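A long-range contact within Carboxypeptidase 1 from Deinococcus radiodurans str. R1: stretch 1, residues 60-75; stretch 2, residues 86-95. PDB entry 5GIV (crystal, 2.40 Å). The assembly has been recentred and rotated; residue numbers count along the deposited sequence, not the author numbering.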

# COMPACT_ATOMS: atom_id res chain seq x y z
N ARG A 60 9.66 -18.79 -10.75
CA ARG A 60 10.85 -18.81 -9.91
C ARG A 60 10.84 -20.02 -8.99
O ARG A 60 11.85 -20.72 -8.87
CB ARG A 60 10.94 -17.52 -9.09
CG ARG A 60 10.55 -16.27 -9.85
CD ARG A 60 11.65 -15.79 -10.78
NE ARG A 60 11.08 -15.12 -11.95
CZ ARG A 60 11.65 -14.11 -12.60
NH1 ARG A 60 11.05 -13.58 -13.66
NH2 ARG A 60 12.81 -13.61 -12.18
N ALA A 61 9.70 -20.31 -8.36
CA ALA A 61 9.64 -21.40 -7.39
C ALA A 61 9.84 -22.76 -8.04
O ALA A 61 10.22 -23.71 -7.35
CB ALA A 61 8.30 -21.36 -6.64
N THR A 62 9.61 -22.88 -9.35
CA THR A 62 9.76 -24.15 -10.04
C THR A 62 10.90 -24.14 -11.05
O THR A 62 11.01 -25.07 -11.85
CB THR A 62 8.46 -24.53 -10.75
OG1 THR A 62 8.13 -23.51 -11.70
CG2 THR A 62 7.32 -24.67 -9.75
N ASP A 63 11.77 -23.13 -11.00
CA ASP A 63 12.83 -23.04 -11.99
C ASP A 63 13.73 -24.27 -11.91
O ASP A 63 14.19 -24.65 -10.83
CB ASP A 63 13.66 -21.78 -11.76
CG ASP A 63 14.80 -21.65 -12.74
OD1 ASP A 63 14.57 -21.15 -13.86
OD2 ASP A 63 15.93 -22.07 -12.39
N ALA A 64 13.97 -24.90 -13.06
CA ALA A 64 14.77 -26.12 -13.07
C ALA A 64 16.19 -25.85 -12.61
O ALA A 64 16.77 -26.65 -11.86
CB ALA A 64 14.76 -26.74 -14.47
N GLY A 65 16.79 -24.74 -13.04
CA GLY A 65 18.11 -24.41 -12.55
C GLY A 65 18.14 -24.33 -11.04
O GLY A 65 18.98 -24.97 -10.39
N TYR A 66 17.16 -23.63 -10.45
CA TYR A 66 17.05 -23.56 -8.99
C TYR A 66 16.96 -24.96 -8.39
O TYR A 66 17.62 -25.27 -7.39
CB TYR A 66 15.83 -22.72 -8.62
CG TYR A 66 15.40 -22.78 -7.16
CD1 TYR A 66 16.31 -22.55 -6.13
CD2 TYR A 66 14.09 -23.07 -6.82
CE1 TYR A 66 15.90 -22.59 -4.81
CE2 TYR A 66 13.68 -23.12 -5.50
CZ TYR A 66 14.59 -22.88 -4.50
OH TYR A 66 14.17 -22.93 -3.19
N GLY A 67 16.15 -25.84 -9.01
CA GLY A 67 16.06 -27.20 -8.52
C GLY A 67 17.40 -27.90 -8.55
O GLY A 67 17.73 -28.68 -7.64
N LYS A 68 18.20 -27.63 -9.58
CA LYS A 68 19.51 -28.26 -9.68
C LYS A 68 20.43 -27.79 -8.56
O LYS A 68 21.16 -28.60 -7.98
CB LYS A 68 20.13 -27.97 -11.06
N LEU A 69 20.40 -26.50 -8.24
CA LEU A 69 21.17 -26.01 -7.11
C LEU A 69 20.79 -26.72 -5.83
O LEU A 69 21.67 -27.16 -5.06
CB LEU A 69 20.97 -24.49 -6.95
CG LEU A 69 21.65 -23.53 -7.94
CD1 LEU A 69 21.06 -23.61 -9.35
CD2 LEU A 69 21.55 -22.10 -7.42
N LEU A 70 19.49 -26.93 -5.61
CA LEU A 70 19.06 -27.62 -4.39
C LEU A 70 19.57 -29.05 -4.36
O LEU A 70 19.97 -29.55 -3.30
CB LEU A 70 17.52 -27.59 -4.28
CG LEU A 70 16.82 -26.25 -3.98
CD1 LEU A 70 15.32 -26.40 -4.08
CD2 LEU A 70 17.22 -25.68 -2.62
N ASP A 71 19.54 -29.74 -5.50
CA ASP A 71 20.05 -31.11 -5.55
C ASP A 71 21.53 -31.15 -5.19
O ASP A 71 21.97 -31.99 -4.39
CB ASP A 71 19.81 -31.71 -6.93
CG ASP A 71 18.33 -31.94 -7.22
OD1 ASP A 71 17.51 -31.89 -6.28
OD2 ASP A 71 17.99 -32.16 -8.39
N ALA A 72 22.32 -30.24 -5.76
CA ALA A 72 23.73 -30.18 -5.42
C ALA A 72 23.91 -29.94 -3.92
O ALA A 72 24.60 -30.70 -3.24
CB ALA A 72 24.43 -29.08 -6.22
N ALA A 73 23.27 -28.89 -3.40
CA ALA A 73 23.45 -28.54 -2.00
C ALA A 73 22.96 -29.63 -1.06
O ALA A 73 23.45 -29.73 0.07
CB ALA A 73 22.72 -27.22 -1.70
N SER A 74 21.99 -30.44 -1.49
CA SER A 74 21.46 -31.47 -0.60
C SER A 74 22.42 -32.64 -0.43
O SER A 74 22.41 -33.31 0.60
CB SER A 74 20.11 -31.98 -1.13
OG SER A 74 20.24 -32.49 -2.44
N SER A 75 23.27 -32.88 -1.43
CA SER A 75 24.24 -33.96 -1.36
C SER A 75 25.52 -33.55 -0.64
O SER A 75 26.28 -34.43 -0.22
CB SER A 75 24.57 -34.47 -2.76
OG SER A 75 25.12 -33.43 -3.56
N MET A 86 17.31 -25.82 5.85
CA MET A 86 16.83 -24.90 4.82
C MET A 86 16.72 -25.60 3.48
O MET A 86 15.73 -25.45 2.76
CB MET A 86 17.78 -23.70 4.69
CG MET A 86 17.72 -22.70 5.82
SD MET A 86 18.83 -21.31 5.52
CE MET A 86 18.16 -20.74 3.98
N VAL A 87 17.75 -26.38 3.13
CA VAL A 87 17.73 -27.11 1.86
C VAL A 87 16.62 -28.13 1.86
O VAL A 87 15.89 -28.28 0.87
CB VAL A 87 19.11 -27.75 1.62
CG1 VAL A 87 19.06 -28.69 0.43
CG2 VAL A 87 20.15 -26.67 1.39
N GLN A 88 16.44 -28.85 2.97
CA GLN A 88 15.37 -29.83 3.05
C GLN A 88 14.01 -29.16 2.86
O GLN A 88 13.16 -29.64 2.11
CB GLN A 88 15.44 -30.58 4.37
CG GLN A 88 14.39 -31.66 4.51
CD GLN A 88 14.38 -32.31 5.88
OE1 GLN A 88 14.33 -31.63 6.91
NE2 GLN A 88 14.46 -33.64 5.91
N VAL A 89 13.80 -28.04 3.56
CA VAL A 89 12.54 -27.32 3.44
C VAL A 89 12.36 -26.77 2.02
O VAL A 89 11.27 -26.86 1.44
CB VAL A 89 12.47 -26.20 4.50
CG1 VAL A 89 11.34 -25.21 4.18
CG2 VAL A 89 12.29 -26.81 5.89
N ALA A 90 13.42 -26.19 1.45
CA ALA A 90 13.34 -25.69 0.09
C ALA A 90 13.00 -26.80 -0.90
O ALA A 90 12.20 -26.59 -1.83
CB ALA A 90 14.64 -25.00 -0.31
N ARG A 91 13.60 -27.98 -0.73
CA ARG A 91 13.30 -29.08 -1.65
C ARG A 91 11.89 -29.60 -1.45
O ARG A 91 11.23 -29.99 -2.43
CB ARG A 91 14.31 -30.22 -1.47
CG ARG A 91 15.77 -29.81 -1.62
CD ARG A 91 16.56 -30.72 -2.57
NE ARG A 91 16.82 -32.06 -2.03
CZ ARG A 91 16.39 -33.19 -2.60
NH1 ARG A 91 15.70 -33.16 -3.73
NH2 ARG A 91 16.68 -34.36 -2.03
N GLN A 92 11.39 -29.61 -0.21
CA GLN A 92 10.00 -30.02 0.00
C GLN A 92 9.04 -29.03 -0.64
O GLN A 92 8.05 -29.44 -1.26
CB GLN A 92 9.72 -30.16 1.50
CG GLN A 92 10.45 -31.34 2.14
CD GLN A 92 10.35 -31.36 3.66
OE1 GLN A 92 9.76 -30.47 4.28
NE2 GLN A 92 10.95 -32.38 4.27
N ASP A 93 9.31 -27.72 -0.51
CA ASP A 93 8.49 -26.73 -1.21
C ASP A 93 8.64 -26.91 -2.72
O ASP A 93 7.65 -26.88 -3.46
CB ASP A 93 8.89 -25.31 -0.82
CG ASP A 93 8.69 -25.01 0.66
OD1 ASP A 93 7.98 -25.77 1.36
OD2 ASP A 93 9.24 -23.99 1.13
N PHE A 94 9.87 -27.12 -3.18
CA PHE A 94 10.09 -27.33 -4.61
C PHE A 94 9.36 -28.57 -5.10
O PHE A 94 8.83 -28.59 -6.22
CB PHE A 94 11.58 -27.43 -4.90
CG PHE A 94 11.90 -27.48 -6.37
CD1 PHE A 94 11.93 -28.68 -7.05
CD2 PHE A 94 12.16 -26.31 -7.07
CE1 PHE A 94 12.22 -28.72 -8.40
CE2 PHE A 94 12.45 -26.35 -8.43
CZ PHE A 94 12.48 -27.55 -9.09
N GLU A 95 9.34 -29.64 -4.29
CA GLU A 95 8.63 -30.85 -4.69
C GLU A 95 7.15 -30.58 -4.91
O GLU A 95 6.61 -30.86 -5.99
CB GLU A 95 8.83 -31.93 -3.63
CG GLU A 95 7.99 -33.18 -3.83
CD GLU A 95 8.38 -33.94 -5.07
OE1 GLU A 95 9.52 -33.73 -5.56
OE2 GLU A 95 7.56 -34.76 -5.55
O HOH W 1 11.92 -24.10 -2.92

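Helices 64-75 and 86-95 run roughly antiparallel, their N-to-C directions 144° apart and their axes approaching to 9.7 Å. No direct hydrogen bond crosses between the stretches, which bury 515 Å², both sides summed; most of the close contacts are packing contacts.

The principal bump is Phe94, which loses 120 Å² to the other stretch. With chi1 at -173° (t), its ring enters a hollow formed by Thr62, Tyr66, Gly67 and Leu70. Gly67 forms a wall against one face of the ring: its CA lies 4.0 Å from the ring centroid and 26° off the ring normal, a CH-pi contact over the face. The fit depends on the absence of a side chain there, since an ideal CB on Gly67 would come within 2.6 Å of Phe94 CZ. Asp63 O meets the ring edge, 3.4 Å from Phe94 CE2, while Ala61 O lies 3.3 Å from Phe94 CD2. The Tyr66 ring packs obliquely, planes at 72° and centroids 5.8 Å apart.

Beside the hollow, Asp63 caps helix 64-75, its OD2 accepting from Tyr66 N at 2.8 Å.

Leu70 is the main bump in the reverse direction. Its CB points toward the second stretch, and its CD2 reaches Ala90 CB at 3.5 Å; Tyr66 OH lies 3.6 Å from the same Ala90 CB. One water links the helices here, 2.6 Å from Tyr66 OH and donating to Ala90 O at 2.7 Å.

Farther along, Val87 fits against Ala73 and Ser74, with Val87 CG2 4.1 Å from Ala73 CB and Val87 CG1 3.8 Å from Ser74 CB. Arg91 lies across Leu70 and Ser74, its CD 3.7 Å from Leu70 CB. Its salt bridge, Asp71 OD1 to Arg91 NH1 at 3.4 Å, is purely electrostatic: the oxygen sits well outside the guanidinium plane, and no N-H points at it.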